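Local coordinates for protein ureidoglycolate hydrolase (Arabidopsis thaliana, PDB 4PXE) that hydrolyses (S)-ureidoglycolate to glyoxylate, ammonium and carbon dioxide with a pair of manganese ions, a late step of plant purine breakdown, at residues Phe30-Ser35 against Thr44-Ser49; Ser276-Gly281 against Arg307-Ala312; Ala359-Glu364 against Val417-Leu422. One frame throughout, in Å; residues are numbered along the deposited sequence.

Interaction 1: Phe30-Ser35 against Thr44-Ser49; sequences FSDAPS and TDKDVS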
# COMPACT_ATOMS: atom_id res chain seq x y z
N PHE A 30 24.26 0.89 3.66
CA PHE A 30 23.69 0.61 2.34
C PHE A 30 22.22 0.23 2.51
O PHE A 30 21.87 -0.94 2.52
CB PHE A 30 24.47 -0.48 1.61
CG PHE A 30 25.94 -0.19 1.50
CD1 PHE A 30 26.39 0.95 0.86
CD2 PHE A 30 26.88 -1.07 2.03
CE1 PHE A 30 27.75 1.22 0.75
CE2 PHE A 30 28.23 -0.81 1.92
CZ PHE A 30 28.66 0.34 1.29
N SER A 31 21.38 1.24 2.62
CA SER A 31 20.01 1.05 3.07
C SER A 31 19.07 2.07 2.46
O SER A 31 19.43 3.25 2.34
CB SER A 31 19.96 1.17 4.59
OG SER A 31 18.64 1.08 5.07
N ASP A 32 17.87 1.62 2.11
CA ASP A 32 16.82 2.53 1.65
C ASP A 32 15.96 3.07 2.80
O ASP A 32 15.09 3.91 2.58
CB ASP A 32 15.96 1.87 0.58
CG ASP A 32 16.62 1.87 -0.78
OD1 ASP A 32 17.29 2.88 -1.12
OD2 ASP A 32 16.49 0.87 -1.51
N ALA A 33 16.21 2.58 4.01
CA ALA A 33 15.57 3.10 5.21
C ALA A 33 16.60 3.85 6.05
O ALA A 33 17.77 3.47 6.08
CB ALA A 33 14.96 1.97 6.03
N PRO A 34 16.18 4.91 6.74
CA PRO A 34 17.12 5.63 7.61
C PRO A 34 17.52 4.80 8.83
O PRO A 34 16.68 4.10 9.41
CB PRO A 34 16.34 6.88 8.03
CG PRO A 34 14.92 6.50 7.89
CD PRO A 34 14.84 5.51 6.77
N SER A 35 18.80 4.86 9.20
CA SER A 35 19.30 4.24 10.42
C SER A 35 18.41 4.69 11.57
O SER A 35 17.97 5.83 11.60
CB SER A 35 20.74 4.68 10.67
OG SER A 35 21.27 4.14 11.87
N THR A 44 18.70 -4.06 -6.17
CA THR A 44 18.67 -2.61 -6.12
C THR A 44 20.08 -2.04 -6.00
O THR A 44 21.05 -2.78 -5.78
CB THR A 44 17.84 -2.09 -4.95
OG1 THR A 44 18.44 -2.55 -3.73
CG2 THR A 44 16.40 -2.61 -5.04
N ASP A 45 20.19 -0.72 -6.12
CA ASP A 45 21.48 -0.04 -5.98
C ASP A 45 22.14 -0.30 -4.62
O ASP A 45 23.36 -0.53 -4.56
CB ASP A 45 21.35 1.46 -6.27
CG ASP A 45 20.48 2.20 -5.27
OD1 ASP A 45 19.57 1.57 -4.68
OD2 ASP A 45 20.70 3.41 -5.08
N LYS A 46 21.36 -0.30 -3.55
CA LYS A 46 21.89 -0.60 -2.22
C LYS A 46 22.44 -2.03 -2.14
O LYS A 46 23.49 -2.26 -1.53
CB LYS A 46 20.82 -0.39 -1.14
CG LYS A 46 20.19 1.00 -1.13
CD LYS A 46 21.25 2.09 -1.11
CE LYS A 46 20.62 3.48 -0.99
NZ LYS A 46 19.72 3.77 -2.13
N ASP A 47 21.74 -2.98 -2.76
CA ASP A 47 22.22 -4.36 -2.82
C ASP A 47 23.55 -4.45 -3.56
O ASP A 47 24.48 -5.12 -3.10
CB ASP A 47 21.18 -5.26 -3.52
CG ASP A 47 21.58 -6.73 -3.55
OD1 ASP A 47 22.15 -7.22 -2.56
OD2 ASP A 47 21.32 -7.40 -4.56
N VAL A 48 23.64 -3.76 -4.69
CA VAL A 48 24.87 -3.75 -5.48
C VAL A 48 26.05 -3.18 -4.67
O VAL A 48 27.15 -3.74 -4.68
CB VAL A 48 24.68 -2.99 -6.82
CG1 VAL A 48 26.03 -2.82 -7.54
CG2 VAL A 48 23.69 -3.73 -7.71
N SER A 49 25.82 -2.09 -3.94
CA SER A 49 26.85 -1.51 -3.07
C SER A 49 27.31 -2.49 -1.99
O SER A 49 28.51 -2.60 -1.71
CB SER A 49 26.34 -0.22 -2.42
OG SER A 49 26.13 0.78 -3.40
O HOH W 1 17.12 -1.62 -1.40
O HOH W 2 16.75 1.30 -4.11

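Interaction 2: Ser276-Gly281 against Arg307-Ala312; sequences SIDTVG and RDIDEA. With GLV (glyoxylic acid), chain E.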
# COMPACT_ATOMS: atom_id res chain seq x y z
N SER A 276 -0.73 -26.34 19.28
CA SER A 276 0.71 -26.36 19.51
C SER A 276 1.28 -24.95 19.48
O SER A 276 1.01 -24.19 18.55
CB SER A 276 1.43 -27.20 18.46
OG SER A 276 2.83 -27.09 18.63
N ILE A 277 2.10 -24.63 20.47
CA ILE A 277 2.77 -23.33 20.52
C ILE A 277 3.80 -23.17 19.39
O ILE A 277 4.27 -22.07 19.13
CB ILE A 277 3.47 -23.13 21.88
CG1 ILE A 277 3.56 -21.64 22.22
CG2 ILE A 277 4.83 -23.84 21.92
CD1 ILE A 277 2.49 -21.20 23.17
N ASP A 278 4.16 -24.27 18.72
CA ASP A 278 5.15 -24.20 17.65
C ASP A 278 4.57 -23.75 16.31
O ASP A 278 5.30 -23.53 15.35
CB ASP A 278 5.86 -25.54 17.49
CG ASP A 278 6.71 -25.88 18.68
OD1 ASP A 278 7.45 -24.99 19.16
OD2 ASP A 278 6.63 -27.03 19.16
N THR A 279 3.25 -23.62 16.24
CA THR A 279 2.60 -23.21 14.99
C THR A 279 2.51 -21.69 14.92
O THR A 279 2.12 -21.05 15.90
CB THR A 279 1.18 -23.79 14.89
OG1 THR A 279 1.17 -25.14 15.38
CG2 THR A 279 0.68 -23.78 13.44
N VAL A 280 2.89 -21.12 13.79
CA VAL A 280 2.74 -19.68 13.59
C VAL A 280 2.08 -19.37 12.25
O VAL A 280 2.18 -20.14 11.29
CB VAL A 280 4.09 -18.92 13.68
CG1 VAL A 280 4.67 -19.01 15.10
CG2 VAL A 280 5.08 -19.44 12.67
N GLY A 281 1.40 -18.22 12.18
CA GLY A 281 0.86 -17.75 10.92
C GLY A 281 0.66 -16.25 11.00
O GLY A 281 0.35 -15.72 12.06
N ARG A 307 4.01 -21.52 9.35
CA ARG A 307 5.08 -22.50 9.59
C ARG A 307 4.79 -23.36 10.81
O ARG A 307 4.00 -22.99 11.67
CB ARG A 307 6.45 -21.82 9.82
CG ARG A 307 6.64 -20.51 9.04
CD ARG A 307 7.97 -19.87 9.35
NE ARG A 307 7.99 -18.52 8.79
CZ ARG A 307 9.08 -17.77 8.67
NH1 ARG A 307 10.26 -18.23 9.09
NH2 ARG A 307 9.00 -16.55 8.16
N ASP A 308 5.47 -24.51 10.87
CA ASP A 308 5.46 -25.36 12.06
C ASP A 308 6.68 -26.27 11.94
O ASP A 308 7.13 -26.57 10.84
CB ASP A 308 4.17 -26.19 12.11
CG ASP A 308 3.85 -26.73 13.51
OD1 ASP A 308 4.78 -27.14 14.26
OD2 ASP A 308 2.65 -26.77 13.87
N ILE A 309 7.19 -26.73 13.08
CA ILE A 309 8.24 -27.74 13.05
C ILE A 309 7.65 -29.06 12.54
O ILE A 309 8.33 -29.84 11.89
CB ILE A 309 8.93 -27.91 14.43
CG1 ILE A 309 10.12 -28.88 14.34
CG2 ILE A 309 7.93 -28.37 15.48
CD1 ILE A 309 11.16 -28.50 13.29
N ASP A 310 6.35 -29.25 12.81
CA ASP A 310 5.62 -30.42 12.32
C ASP A 310 4.94 -30.13 10.98
O ASP A 310 4.02 -29.30 10.91
CB ASP A 310 4.58 -30.86 13.35
CG ASP A 310 3.97 -32.20 13.02
OD1 ASP A 310 3.01 -32.24 12.24
OD2 ASP A 310 4.48 -33.22 13.54
N GLU A 311 5.39 -30.80 9.93
CA GLU A 311 4.92 -30.55 8.57
C GLU A 311 3.42 -30.81 8.41
O GLU A 311 2.69 -30.00 7.82
CB GLU A 311 5.72 -31.40 7.58
CG GLU A 311 5.50 -31.06 6.11
CD GLU A 311 6.43 -31.85 5.19
OE1 GLU A 311 7.17 -32.72 5.69
OE2 GLU A 311 6.41 -31.60 3.96
N ALA A 312 2.94 -31.93 8.95
CA ALA A 312 1.52 -32.26 8.85
C ALA A 312 0.61 -31.21 9.52
O ALA A 312 -0.44 -30.85 8.98
CB ALA A 312 1.26 -33.65 9.44
C1 GLV E . 13.52 -15.39 6.70
O1 GLV E . 14.66 -16.18 6.83
C2 GLV E . 12.37 -15.85 7.54
O2 GLV E . 12.51 -16.87 8.27
O3 GLV E . 11.28 -15.20 7.50

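Interaction 3: Ala359-Glu364 against Val417-Leu422; sequences AEAATE and VKVLSL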
# COMPACT_ATOMS: atom_id res chain seq x y z
N ALA A 359 29.44 -29.09 18.32
CA ALA A 359 29.40 -29.22 19.77
C ALA A 359 30.80 -29.40 20.35
O ALA A 359 31.13 -28.82 21.39
CB ALA A 359 28.48 -30.35 20.18
N GLU A 360 31.62 -30.20 19.68
CA GLU A 360 33.01 -30.39 20.09
C GLU A 360 33.78 -29.09 20.03
O GLU A 360 34.54 -28.78 20.95
CB GLU A 360 33.69 -31.47 19.23
CG GLU A 360 33.21 -32.87 19.56
CD GLU A 360 33.62 -33.92 18.54
OE1 GLU A 360 34.27 -33.59 17.52
OE2 GLU A 360 33.28 -35.10 18.78
N ALA A 361 33.59 -28.32 18.96
CA ALA A 361 34.27 -27.04 18.82
C ALA A 361 33.89 -26.08 19.95
O ALA A 361 34.76 -25.46 20.56
CB ALA A 361 33.99 -26.43 17.46
N ALA A 362 32.60 -25.96 20.23
CA ALA A 362 32.15 -25.11 21.33
C ALA A 362 32.75 -25.54 22.67
O ALA A 362 33.23 -24.71 23.44
CB ALA A 362 30.61 -25.08 21.40
N THR A 363 32.76 -26.84 22.94
CA THR A 363 33.37 -27.37 24.15
C THR A 363 34.87 -27.06 24.24
O THR A 363 35.36 -26.63 25.29
CB THR A 363 33.13 -28.89 24.25
OG1 THR A 363 31.72 -29.15 24.26
CG2 THR A 363 33.75 -29.44 25.54
N GLU A 364 35.60 -27.25 23.14
CA GLU A 364 37.03 -26.95 23.11
C GLU A 364 37.33 -25.48 23.36
O GLU A 364 38.41 -25.13 23.83
CB GLU A 364 37.66 -27.40 21.79
CG GLU A 364 37.72 -28.90 21.65
CD GLU A 364 38.21 -29.36 20.30
OE1 GLU A 364 38.98 -28.61 19.66
OE2 GLU A 364 37.82 -30.47 19.87
N VAL A 417 31.96 -16.71 15.61
CA VAL A 417 33.04 -16.77 14.64
C VAL A 417 34.10 -17.80 15.04
O VAL A 417 34.59 -18.55 14.19
CB VAL A 417 33.68 -15.37 14.41
CG1 VAL A 417 34.99 -15.49 13.62
CG2 VAL A 417 32.70 -14.44 13.70
N LYS A 418 34.43 -17.86 16.32
CA LYS A 418 35.41 -18.85 16.78
C LYS A 418 34.90 -20.27 16.57
O LYS A 418 35.66 -21.13 16.12
CB LYS A 418 35.77 -18.63 18.24
CG LYS A 418 36.59 -17.38 18.50
CD LYS A 418 36.80 -17.20 19.99
CE LYS A 418 37.59 -15.94 20.28
NZ LYS A 418 37.56 -15.62 21.74
N VAL A 419 33.64 -20.52 16.92
CA VAL A 419 33.07 -21.85 16.70
C VAL A 419 33.04 -22.18 15.20
O VAL A 419 33.37 -23.30 14.80
CB VAL A 419 31.67 -21.97 17.31
CG1 VAL A 419 31.01 -23.30 16.92
CG2 VAL A 419 31.74 -21.82 18.82
N LEU A 420 32.69 -21.20 14.38
CA LEU A 420 32.70 -21.40 12.94
C LEU A 420 34.10 -21.73 12.41
O LEU A 420 34.27 -22.68 11.65
CB LEU A 420 32.14 -20.17 12.22
CG LEU A 420 32.09 -20.28 10.70
CD1 LEU A 420 31.24 -21.46 10.25
CD2 LEU A 420 31.56 -18.97 10.10
N SER A 421 35.10 -20.95 12.84
CA SER A 421 36.49 -21.18 12.45
C SER A 421 36.94 -22.60 12.80
O SER A 421 37.53 -23.31 11.97
CB SER A 421 37.40 -20.19 13.16
OG SER A 421 37.17 -18.86 12.74
N LEU A 422 36.67 -23.00 14.04
CA LEU A 422 37.18 -24.27 14.53
C LEU A 422 36.42 -25.43 13.89
O LEU A 422 37.01 -26.47 13.60
CB LEU A 422 37.08 -24.31 16.06
CG LEU A 422 37.75 -25.49 16.76
CD1 LEU A 422 39.20 -25.70 16.29
CD2 LEU A 422 37.69 -25.26 18.26

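Interaction 1: Phe30-Ser35 against Thr44-Ser49
Lys46 NZ is shared by two carboxylates, that of Asp32 across the contact and that of Asp45, the preceding residue in the chain. The ammonium meets Asp32 OD1 at 2.8 Å from Lys46 NZ, on the syn side and 26° out of the carboxylate plane. On the other carboxylate, Asp45 OD2 also accepts from its syn side, 3.1 Å from Lys46 NZ. The lysine chain is bent to get there: its last torsion (chi4 -60°) turns NZ off the line of the methylenes. On the way, Lys46 CE rests 3.5 Å from Ser31 O, and CG lies beside the Asp32 carboxylate. The lysine charge probably offsets the repulsion between Asp32 OD1 and Asp45 OD1, which stand 4.4 Å apart. A methionine here would probably leave the two carboxylates without their common cation, free to push one another aside. Two waters extend the network, each donating to Asp32 OD2, with 2.6 Å between the water oxygen and OD2; one also donates to Thr44 OG1, the other to Asp45 OD1. Thr44 is the N-cap of helix 45-60, its OG1 taking a weak bond from Asp47 N. The contact sets the loop between helix 17-28 and strand 38-40 against the first turn of that helix. The loop is itself tied to the strand, with Phe30 O accepting from Arg40 and Ser31 OG bonded to Thr39 N. One turn further along the helix, Ser49 CB lies over a face of the Phe30 ring as a CH-pi contact, 3.9 Å from the ring centroid and 30° off its normal. Back at Lys46, Phe30 CB touches the carbonyl, 3.7 Å from Lys46 O.

Interaction 2: Ser276-Gly281 against Arg307-Ala312
Asp278 and Ile309 run alongside each other in the same direction, with Asp278 CB 4.0 Å from Ile309 CG2. The type I turn from Ser276 to Thr279 brings the aspartate here, and Ser276 OG accepts from Asp278 N in an ST turn. Beyond the contact, Asp278 OD1 forms a salt bridge with Arg375. Next comes Thr279, whose OG1 donates to Asp308 OD2 across 2.7 Å, approaching from above the carboxylate plane, 47° out of it. The same OD2 is salt-bridged to Arg313, while Asp308 OD1 accepts from Asp310 N in an Asx turn that leads into helix 311-332. Val280 and Arg307 then form an antiparallel hydrogen-bonded pair at the open end of the hairpin of strands 280-289 and 295-308, within the region involved in dimerization. Val280 N donates to Arg307 O, and Arg307 N to Val280 O, both at 3.0 Å. Val280 CG2 packs against the root of the arginine, 4.0 Å from Arg307 CB. From there the arginine chain runs extended, CD anti to CA (chi2 178°) and NE continuing the line (chi3 -169°). The guanidinium lies in the substrate pocket, where its edge grips the carboxylate of the ligand with two bonds, Arg307 NH1 to glyoxylate O2 at 2.8 Å and Arg307 NH2 to glyoxylate O3 at 2.7 Å. Asp305 bonds Arg307 NE and is likely to steady the group. The pocket is completed across the dimer, Asn294 of the second subunit bonding the same glyoxylate directly, as does Tyr377 N.

Interaction 3: Ala359-Glu364 against Val417-Leu422
Leu422 and Ala361 form the centre of the contact between helices 352-364 and 410-429. The leucine holds CG anti to its backbone N (chi1 -172°), which sets this branch point against the alanine methyl, with 3.9 Å between Leu422 CG and Ala361 CB. That methyl also lies close to Leu422 CB and CD2. Leu422 CD2 reaches the backbone of the other helix, 3.7 Å from Ala361 O. Both side chains leave their helices toward the partner, so the small methyl of one fits against the branched end of the other. Glu364, one turn on from Ala361, crosses Leu422 at about a right angle. Its CB is 4.1 Å from Leu422 CD2, and OE1 touches that same methyl, while the carboxylate finds its charged partner in Lys426, one turn beyond Leu422 on helix 410-429. Val419 completes the apolar patch by straddling two alanines. Its CG2 lies 4.2 Å from Ala362 CA and a little farther from the CB of that residue. The other branch, CG1, is 4.4 Å from Ala361 CB, a looser approach. Across these short segments the axes come within 8.8 Å of each other, with an angle of 122° between their N-to-C directions, and the alanines on helix 352-364 keep bulk low where the helices meet. Contact here is purely by van der Waals packing. Both helices lie outside the dimerization region, consistent with the metal-binding catalytic domain of M20 enzymes. Leu420 and Ser421 of helix 410-429 pack on helix 105-120, while Val419, besides meeting the alanines, touches strand 389-394, as does Leu420. Helix 352-364 in turn sets Ala359 and Ala362 against His369 of strand 369-374.

Overall arrangement
The three contacts follow one another along the chain, each closing before the next opens. They are well separated, with centres about 30 to 33 Å apart and nearest atoms about 19 Å apart in every pair. Interactions 1 and 2 are on opposite sides of the chain's centre. Interactions 1 and 3 lie outside the dimerization region, residues 230-345, consistent with the M20 catalytic domain; one is at the surface near the N-terminal helices, the other between two late helices. Interaction 2 belongs to the dimerization region, yet it delivers Arg307 to the glyoxylate, so the pocket draws on both parts of the chain. Of the three, interaction 2 alone carries a substrate-binding residue.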